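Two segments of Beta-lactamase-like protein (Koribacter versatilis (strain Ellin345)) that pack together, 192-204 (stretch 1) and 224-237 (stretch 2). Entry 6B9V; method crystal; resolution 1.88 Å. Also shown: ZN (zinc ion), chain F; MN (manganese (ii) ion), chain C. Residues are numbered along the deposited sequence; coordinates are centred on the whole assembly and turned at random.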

ATOM      1  N   GLY A 192      19.097   5.820 -29.570  1.00 24.98           N
ATOM      2  CA  GLY A 192      20.284   5.029 -29.313  1.00 24.77           C
ATOM      3  C   GLY A 192      20.318   4.379 -27.941  1.00 27.23           C
ATOM      4  O   GLY A 192      21.394   4.181 -27.389  1.00 24.96           O
ATOM      5  N   LEU A 193      19.151   4.041 -27.397  1.00 23.43           N
ATOM      6  CA  LEU A 193      19.060   3.318 -26.118  1.00 17.52           C
ATOM      7  C   LEU A 193      19.243   1.806 -26.279  1.00 17.75           C
ATOM      8  O   LEU A 193      18.897   1.247 -27.317  1.00 17.69           O
ATOM      9  CB  LEU A 193      17.705   3.585 -25.460  1.00 21.56           C
ATOM     10  CG  LEU A 193      17.444   5.037 -25.061  1.00 23.51           C
ATOM     11  CD1 LEU A 193      15.962   5.254 -24.780  1.00 22.54           C
ATOM     12  CD2 LEU A 193      18.320   5.406 -23.850  1.00 24.57           C
ATOM     13  N   ASP A 194      19.781   1.155 -25.245  1.00 20.45           N
ATOM     14  CA  ASP A 194      19.760  -0.303 -25.142  1.00 22.49           C
ATOM     15  C   ASP A 194      18.411  -0.768 -24.597  1.00 21.83           C
ATOM     16  O   ASP A 194      17.867  -1.793 -25.022  1.00 17.95           O
ATOM     17  CB  ASP A 194      20.871  -0.818 -24.217  1.00 27.88           C
ATOM     18  CG  ASP A 194      22.239  -0.747 -24.843  1.00 38.94           C
ATOM     19  OD1 ASP A 194      22.328  -0.798 -26.086  1.00 34.30           O
ATOM     20  OD2 ASP A 194      23.227  -0.654 -24.082  1.00 50.62           O
ATOM     21  N   ILE A 195      17.890   0.006 -23.650  1.00 18.14           N
ATOM     22  CA  ILE A 195      16.664  -0.320 -22.927  1.00 14.64           C
ATOM     23  C   ILE A 195      15.746   0.896 -22.861  1.00 15.68           C
ATOM     24  O   ILE A 195      16.164   1.979 -22.428  1.00 17.27           O
ATOM     25  CB  ILE A 195      16.954  -0.793 -21.487  1.00 22.13           C
ATOM     26  CG1 ILE A 195      17.750  -2.095 -21.493  1.00 28.45           C
ATOM     27  CG2 ILE A 195      15.656  -0.994 -20.711  1.00 26.98           C
ATOM     28  CD1 ILE A 195      18.127  -2.541 -20.116  1.00 35.61           C
ATOM     29  N   LEU A 196      14.492   0.711 -23.262  1.00 16.95           N
ATOM     30  CA  LEU A 196      13.496   1.781 -23.156  1.00 17.05           C
ATOM     31  C   LEU A 196      12.184   1.275 -22.546  1.00 17.38           C
ATOM     32  O   LEU A 196      11.639   0.263 -22.992  1.00 20.37           O
ATOM     33  CB  LEU A 196      13.226   2.387 -24.532  1.00 16.50           C
ATOM     34  CG  LEU A 196      12.083   3.403 -24.637  1.00 16.86           C
ATOM     35  CD1 LEU A 196      12.383   4.646 -23.807  1.00 16.01           C
ATOM     36  CD2 LEU A 196      11.847   3.767 -26.104  1.00 14.68           C
ATOM     37  N   PHE A 197      11.687   1.962 -21.523  1.00 15.47           N
ATOM     38  CA  PHE A 197      10.351   1.663 -21.003  1.00 16.56           C
ATOM     39  C   PHE A 197       9.367   2.725 -21.479  1.00 18.64           C
ATOM     40  O   PHE A 197       9.661   3.910 -21.404  1.00 15.51           O
ATOM     41  CB  PHE A 197      10.343   1.591 -19.471  1.00 12.76           C
ATOM     42  CG  PHE A 197      10.802   0.254 -18.925  1.00 13.75           C
ATOM     43  CD1 PHE A 197      12.129  -0.123 -19.024  1.00 14.50           C
ATOM     44  CD2 PHE A 197       9.903  -0.609 -18.306  1.00 16.73           C
ATOM     45  CE1 PHE A 197      12.561  -1.354 -18.538  1.00 16.79           C
ATOM     46  CE2 PHE A 197      10.320  -1.849 -17.819  1.00 14.74           C
ATOM     47  CZ  PHE A 197      11.650  -2.221 -17.933  1.00 16.11           C
ATOM     48  N   LEU A 198       8.217   2.284 -21.985  1.00 14.57           N
ATOM     49  CA  LEU A 198       7.115   3.171 -22.354  1.00 13.86           C
ATOM     50  C   LEU A 198       5.821   2.724 -21.697  1.00 13.73           C
ATOM     51  O   LEU A 198       5.591   1.539 -21.516  1.00 13.37           O
ATOM     52  CB  LEU A 198       6.894   3.201 -23.876  1.00 14.79           C
ATOM     53  CG  LEU A 198       8.066   3.649 -24.749  1.00 17.99           C
ATOM     54  CD1 LEU A 198       7.684   3.499 -26.241  1.00 20.82           C
ATOM     55  CD2 LEU A 198       8.450   5.087 -24.436  1.00 14.76           C
ATOM     56  N   ASP A 199       4.977   3.698 -21.391  1.00 14.70           N
ATOM     57  CA  ASP A 199       3.576   3.487 -21.005  1.00 14.06           C
ATOM     58  C   ASP A 199       2.809   2.720 -22.096  1.00 20.45           C
ATOM     59  O   ASP A 199       2.883   3.087 -23.271  1.00 17.32           O
ATOM     60  CB  ASP A 199       2.951   4.879 -20.769  1.00 17.04           C
ATOM     61  CG  ASP A 199       1.503   4.831 -20.313  1.00 23.36           C
ATOM     62  OD1 ASP A 199       0.616   4.512 -21.128  1.00 23.75           O
ATOM     63  OD2 ASP A 199       1.254   5.164 -19.138  1.00 23.53           O
ATOM     64  N   ALA A 200       2.099   1.648 -21.735  1.00 13.97           N
ATOM     65  CA  ALA A 200       1.068   1.098 -22.636  1.00 16.83           C
ATOM     66  C   ALA A 200      -0.067   0.530 -21.787  1.00 18.29           C
ATOM     67  O   ALA A 200       0.038  -0.566 -21.217  1.00 17.77           O
ATOM     68  CB  ALA A 200       1.650   0.028 -23.594  1.00 15.62           C
ATOM     69  N   LEU A 201      -1.140   1.309 -21.682  1.00 16.33           N
ATOM     70  CA  LEU A 201      -2.204   1.015 -20.736  1.00 16.13           C
ATOM     71  C   LEU A 201      -3.146  -0.071 -21.224  1.00 14.13           C
ATOM     72  O   LEU A 201      -3.506  -0.971 -20.467  1.00 18.41           O
ATOM     73  CB  LEU A 201      -3.002   2.283 -20.437  1.00 16.25           C
ATOM     74  CG  LEU A 201      -4.232   2.136 -19.534  1.00 14.29           C
ATOM     75  CD1 LEU A 201      -3.768   1.873 -18.081  1.00 14.68           C
ATOM     76  CD2 LEU A 201      -5.131   3.378 -19.616  1.00 20.25           C
ATOM     77  N   ARG A 202      -3.576   0.042 -22.477  1.00 15.26           N
ATOM     78  CA  ARG A 202      -4.677  -0.764 -22.992  1.00 14.05           C
ATOM     79  C   ARG A 202      -4.759  -0.569 -24.505  1.00 20.69           C
ATOM     80  O   ARG A 202      -3.944   0.154 -25.076  1.00 15.92           O
ATOM     81  CB  ARG A 202      -5.981  -0.362 -22.317  1.00 14.06           C
ATOM     82  CG  ARG A 202      -6.476   1.029 -22.747  1.00 22.21           C
ATOM     83  CD  ARG A 202      -7.631   1.521 -21.882  1.00 17.21           C
ATOM     84  NE  ARG A 202      -8.257   2.733 -22.426  1.00 17.42           N
ATOM     85  CZ  ARG A 202      -9.311   3.342 -21.875  1.00 23.55           C
ATOM     86  NH1 ARG A 202      -9.858   2.856 -20.769  1.00 20.85           N
ATOM     87  NH2 ARG A 202      -9.832   4.433 -22.432  1.00 20.43           N
ATOM     88  N   HIS A 203      -5.737  -1.198 -25.150  1.00 20.08           N
ATOM     89  CA  HIS A 203      -5.876  -1.078 -26.592  1.00 17.63           C
ATOM     90  C   HIS A 203      -6.526   0.247 -27.028  1.00 21.78           C
ATOM     91  O   HIS A 203      -6.117   0.841 -28.025  1.00 21.51           O
ATOM     92  CB  HIS A 203      -6.692  -2.256 -27.141  1.00 24.61           C
ATOM     93  CG  HIS A 203      -5.965  -3.565 -27.111  1.00 24.39           C
ATOM     94  ND1 HIS A 203      -5.016  -3.913 -28.050  1.00 30.23           N
ATOM     95  CD2 HIS A 203      -6.071  -4.626 -26.277  1.00 29.56           C
ATOM     96  CE1 HIS A 203      -4.558  -5.124 -27.786  1.00 25.89           C
ATOM     97  NE2 HIS A 203      -5.185  -5.581 -26.719  1.00 31.62           N
ATOM     98  N   LYS A 204      -7.537   0.692 -26.287  1.00 18.85           N
ATOM     99  CA  LYS A 204      -8.377   1.835 -26.688  1.00 23.67           C
ATOM    100  C   LYS A 204      -7.774   3.160 -26.204  1.00 19.80           C
ATOM    101  O   LYS A 204      -7.224   3.217 -25.100  1.00 18.68           O
ATOM    102  CB  LYS A 204      -9.797   1.662 -26.125  1.00 32.19           C
ATOM    103  CG  LYS A 204     -10.813   2.725 -26.526  1.00 46.17           C
ATOM    104  CD  LYS A 204     -12.056   2.661 -25.633  1.00 53.37           C
ATOM    105  CE  LYS A 204     -13.162   3.591 -26.122  1.00 58.49           C
ATOM    106  NZ  LYS A 204     -14.427   3.440 -25.332  1.00 55.69           N
ATOM    107  N   ALA A 224      15.058   1.611 -29.818  1.00 17.55           N
ATOM    108  CA  ALA A 224      15.869   1.066 -28.735  1.00 20.55           C
ATOM    109  C   ALA A 224      16.149  -0.392 -29.046  1.00 22.23           C
ATOM    110  O   ALA A 224      15.379  -1.013 -29.781  1.00 18.44           O
ATOM    111  CB  ALA A 224      15.159   1.193 -27.377  1.00 20.92           C
ATOM    112  N   LYS A 225      17.246  -0.933 -28.505  1.00 20.94           N
ATOM    113  CA  LYS A 225      17.571  -2.345 -28.722  1.00 21.35           C
ATOM    114  C   LYS A 225      16.423  -3.225 -28.220  1.00 19.28           C
ATOM    115  O   LYS A 225      15.958  -4.125 -28.922  1.00 18.46           O
ATOM    116  CB  LYS A 225      18.870  -2.731 -28.013  1.00 22.35           C
ATOM    117  CG  LYS A 225      20.133  -2.501 -28.804  1.00 41.43           C
ATOM    118  CD  LYS A 225      21.304  -3.203 -28.122  1.00 52.20           C
ATOM    119  CE  LYS A 225      20.938  -4.642 -27.768  1.00 54.37           C
ATOM    120  NZ  LYS A 225      22.020  -5.346 -27.028  1.00 62.01           N
ATOM    121  N   HIS A 226      15.985  -2.956 -26.997  1.00 17.62           N
ATOM    122  CA  HIS A 226      14.819  -3.622 -26.419  1.00 18.14           C
ATOM    123  C   HIS A 226      13.881  -2.600 -25.800  1.00 23.29           C
ATOM    124  O   HIS A 226      14.306  -1.744 -25.007  1.00 17.10           O
ATOM    125  CB  HIS A 226      15.241  -4.650 -25.364  1.00 17.32           C
ATOM    126  CG  HIS A 226      16.021  -5.793 -25.934  1.00 31.18           C
ATOM    127  ND1 HIS A 226      17.396  -5.853 -25.885  1.00 35.96           N
ATOM    128  CD2 HIS A 226      15.619  -6.899 -26.605  1.00 37.74           C
ATOM    129  CE1 HIS A 226      17.808  -6.955 -26.487  1.00 45.16           C
ATOM    130  NE2 HIS A 226      16.751  -7.607 -26.935  1.00 43.86           N
ATOM    131  N   THR A 227      12.604  -2.693 -26.157  1.00 16.53           N
ATOM    132  CA  THR A 227      11.606  -1.790 -25.608  1.00 13.92           C
ATOM    133  C   THR A 227      10.634  -2.611 -24.747  1.00 17.13           C
ATOM    134  O   THR A 227      10.188  -3.685 -25.152  1.00 16.36           O
ATOM    135  CB  THR A 227      10.827  -1.039 -26.724  1.00 14.37           C
ATOM    136  OG1 THR A 227      11.738  -0.309 -27.564  1.00 16.43           O
ATOM    137  CG2 THR A 227       9.820  -0.070 -26.116  1.00 17.46           C
ATOM    138  N   TYR A 228      10.325  -2.103 -23.561  1.00 15.50           N
ATOM    139  CA  TYR A 228       9.393  -2.757 -22.655  1.00 13.50           C
ATOM    140  C   TYR A 228       8.237  -1.829 -22.347  1.00 14.31           C
ATOM    141  O   TYR A 228       8.440  -0.634 -22.132  1.00 16.05           O
ATOM    142  CB  TYR A 228      10.096  -3.153 -21.347  1.00 12.71           C
ATOM    143  CG  TYR A 228      11.175  -4.164 -21.586  1.00 16.01           C
ATOM    144  CD1 TYR A 228      12.474  -3.766 -21.859  1.00 24.93           C
ATOM    145  CD2 TYR A 228      10.883  -5.513 -21.595  1.00 17.45           C
ATOM    146  CE1 TYR A 228      13.456  -4.690 -22.106  1.00 26.59           C
ATOM    147  CE2 TYR A 228      11.870  -6.451 -21.839  1.00 23.40           C
ATOM    148  CZ  TYR A 228      13.152  -6.026 -22.084  1.00 27.20           C
ATOM    149  OH  TYR A 228      14.139  -6.942 -22.338  1.00 33.48           O
ATOM    150  N   PHE A 229       7.027  -2.371 -22.299  1.00 13.35           N
ATOM    151  CA  PHE A 229       5.874  -1.560 -21.945  1.00 14.79           C
ATOM    152  C   PHE A 229       5.507  -1.760 -20.477  1.00 13.93           C
ATOM    153  O   PHE A 229       5.640  -2.865 -19.927  1.00 15.18           O
ATOM    154  CB  PHE A 229       4.667  -1.889 -22.821  1.00 15.52           C
ATOM    155  CG  PHE A 229       4.841  -1.533 -24.284  1.00 14.10           C
ATOM    156  CD1 PHE A 229       5.750  -0.562 -24.687  1.00 15.37           C
ATOM    157  CD2 PHE A 229       4.086  -2.176 -25.250  1.00 16.87           C
ATOM    158  CE1 PHE A 229       5.895  -0.231 -26.047  1.00 18.30           C
ATOM    159  CE2 PHE A 229       4.224  -1.855 -26.611  1.00 21.28           C
ATOM    160  CZ  PHE A 229       5.125  -0.883 -27.003  1.00 17.41           C
ATOM    161  N   THR A 230       5.004  -0.704 -19.856  1.00 12.37           N
ATOM    162  CA  THR A 230       4.635  -0.800 -18.433  1.00 11.42           C
ATOM    163  C   THR A 230       3.354   0.003 -18.193  1.00 12.62           C
ATOM    164  O   THR A 230       2.773   0.539 -19.146  1.00 13.84           O
ATOM    165  CB  THR A 230       5.799  -0.315 -17.537  1.00 15.64           C
ATOM    166  OG1 THR A 230       5.510  -0.577 -16.154  1.00 16.26           O
ATOM    167  CG2 THR A 230       6.055   1.190 -17.741  1.00 17.88           C
ATOM    168  N   HIS A 231       2.908   0.070 -16.937  1.00 13.64           N
ATOM    169  CA  HIS A 231       1.634   0.703 -16.545  1.00 12.52           C
ATOM    170  C   HIS A 231       0.444  -0.036 -17.180  1.00 13.26           C
ATOM    171  O   HIS A 231      -0.574   0.554 -17.519  1.00 16.57           O
ATOM    172  CB  HIS A 231       1.605   2.188 -16.916  1.00 18.15           C
ATOM    173  CG  HIS A 231       0.810   3.025 -15.960  1.00 17.36           C
ATOM    174  ND1 HIS A 231      -0.560   2.940 -15.863  1.00 11.63           N
ATOM    175  CD2 HIS A 231       1.198   3.948 -15.049  1.00 13.89           C
ATOM    176  CE1 HIS A 231      -0.988   3.785 -14.938  1.00 13.39           C
ATOM    177  NE2 HIS A 231       0.061   4.393 -14.415  1.00 13.91           N
ATOM    178  N   ILE A 232       0.577  -1.354 -17.254  1.00 15.61           N
ATOM    179  CA  ILE A 232      -0.328  -2.212 -18.012  1.00 14.67           C
ATOM    180  C   ILE A 232      -1.608  -2.547 -17.238  1.00 17.72           C
ATOM    181  O   ILE A 232      -1.535  -2.896 -16.061  1.00 13.07           O
ATOM    182  CB  ILE A 232       0.381  -3.523 -18.383  1.00 16.83           C
ATOM    183  CG1 ILE A 232       1.588  -3.236 -19.295  1.00 17.61           C
ATOM    184  CG2 ILE A 232      -0.597  -4.513 -19.034  1.00 16.25           C
ATOM    185  CD1 ILE A 232       2.632  -4.329 -19.250  1.00 11.94           C
ATOM    186  N   SER A 233      -2.756  -2.455 -17.910  1.00 14.87           N
ATOM    187  CA  SER A 233      -4.063  -2.750 -17.298  1.00 15.29           C
ATOM    188  C   SER A 233      -4.549  -4.165 -17.625  1.00 18.10           C
ATOM    189  O   SER A 233      -3.922  -4.881 -18.411  1.00 15.07           O
ATOM    190  CB  SER A 233      -5.111  -1.735 -17.777  1.00 12.30           C
ATOM    191  OG  SER A 233      -5.554  -2.068 -19.086  1.00 14.77           O
ATOM    192  N   HIS A 234      -5.680  -4.576 -17.042  1.00 13.12           N
ATOM    193  CA  HIS A 234      -6.209  -5.910 -17.326  1.00 15.16           C
ATOM    194  C   HIS A 234      -6.715  -6.075 -18.761  1.00 16.84           C
ATOM    195  O   HIS A 234      -7.126  -7.164 -19.178  1.00 16.49           O
ATOM    196  CB  HIS A 234      -7.308  -6.292 -16.297  1.00 16.14           C
ATOM    197  CG  HIS A 234      -8.520  -5.407 -16.289  1.00 21.13           C
ATOM    198  ND1 HIS A 234      -9.747  -5.782 -15.782  1.00 29.12           N
ATOM    199  CD2 HIS A 234      -8.702  -4.165 -16.808  1.00 19.02           C
ATOM    200  CE1 HIS A 234     -10.615  -4.800 -15.944  1.00 22.74           C
ATOM    201  NE2 HIS A 234     -10.006  -3.807 -16.566  1.00 29.30           N
ATOM    202  N   ASP A 235      -6.652  -5.003 -19.537  1.00 13.76           N
ATOM    203  CA  ASP A 235      -7.019  -5.070 -20.946  1.00 18.93           C
ATOM    204  C   ASP A 235      -6.017  -5.878 -21.770  1.00 23.14           C
ATOM    205  O   ASP A 235      -6.342  -6.309 -22.872  1.00 19.62           O
ATOM    206  CB  ASP A 235      -7.132  -3.657 -21.534  1.00 19.60           C
ATOM    207  CG  ASP A 235      -7.975  -3.613 -22.795  1.00 30.25           C
ATOM    208  OD1 ASP A 235      -9.119  -4.108 -22.747  1.00 31.92           O
ATOM    209  OD2 ASP A 235      -7.493  -3.091 -23.832  1.00 27.05           O
ATOM    210  N   LEU A 236      -4.799  -6.058 -21.251  1.00 18.66           N
ATOM    211  CA  LEU A 236      -3.720  -6.682 -22.019  1.00 18.36           C
ATOM    212  C   LEU A 236      -3.209  -7.984 -21.388  1.00 16.18           C
ATOM    213  O   LEU A 236      -2.465  -7.945 -20.402  1.00 18.82           O
ATOM    214  CB  LEU A 236      -2.551  -5.696 -22.171  1.00 17.62           C
ATOM    215  CG  LEU A 236      -2.849  -4.324 -22.792  1.00 16.04           C
ATOM    216  CD1 LEU A 236      -1.633  -3.396 -22.739  1.00 15.16           C
ATOM    217  CD2 LEU A 236      -3.293  -4.501 -24.214  1.00 15.49           C
ATOM    218  N   PRO A 237      -3.582  -9.138 -21.968  1.00 17.52           N
ATOM    219  CA  PRO A 237      -3.091 -10.449 -21.509  1.00 21.29           C
ATOM    220  C   PRO A 237      -1.594 -10.558 -21.761  1.00 23.38           C
ATOM    221  O   PRO A 237      -1.156 -10.187 -22.849  1.00 18.48           O
ATOM    222  CB  PRO A 237      -3.869 -11.454 -22.377  1.00 21.86           C
ATOM    223  CG  PRO A 237      -4.988 -10.669 -23.003  1.00 28.79           C
ATOM    224  CD  PRO A 237      -4.484  -9.265 -23.126  1.00 22.60           C
TER
HETATM  225 ZN    ZN F 304     -10.290  -7.596 -15.001  1.00 20.13          ZN
HETATM  226 MN    MN C 301       0.252   6.029 -12.999  1.00 14.95          MN
HETATM  227  O   HOH W   1      -8.945  -0.907 -24.450  1.00 27.20           O

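The most unusual feature lies just past the paired strands, where one carbonyl takes two hydrogen bonds from one serine. Leu201 O accepts from Ser233 OG at 2.7 Å and from Ser233 N at 3.1 Å. The same hydroxyl oxygen, Ser233 OG, accepts from Asp235 N at 3.2 Å, within the type I turn from Ser233 to Leu236. The serine thus ties the turn to stretch 1.

Before this point the two stretches run as parallel strands, 195-199 beside 226-230. The hydrogen bonds alternate in the parallel manner. Leu196 N donates to His226 O (3.0 Å), and Tyr228 N donates to Leu196 O (2.8 Å). Leu198 N then donates to Tyr228 O (2.9 Å), and Thr230 N to Leu198 O (2.9 Å). Ala200 N to Thr230 O, at 2.9 Å and 173°, carries the ladder beyond the strand.

Side chains pack on both faces of the sheet. On one, Tyr228 CB sits over the Phe197 ring, 3.8 Å from its centroid. The Phe197 and Tyr228 rings themselves are near parallel but slid apart, with centroids 5.4 Å apart, so they barely overlap. On the other face, Leu198 CB lies 4.0 Å from Phe229 CD1. Ala200 CB also approaches Phe229 CG, at 3.6 Å.

At the far end, His203 N donates to Asp235 OD2 at 2.9 Å and a nearly straight 170°. Water 1 extends this link: it donates to Asp235 OD2 (2.7 Å) and accepts from Lys204 N (2.8 Å). Leu236 CD2 covers one face of the His203 ring, 3.6 Å from its centroid.

Two histidines of stretch 2 bind metals. His231 NE2 is 2.2 Å from manganese MN, and His234 ND1 is 2.0 Å from zinc ZN. Leu201 CD1 lies at the edge of the His231 ring, 4.0 Å from His231 ND1.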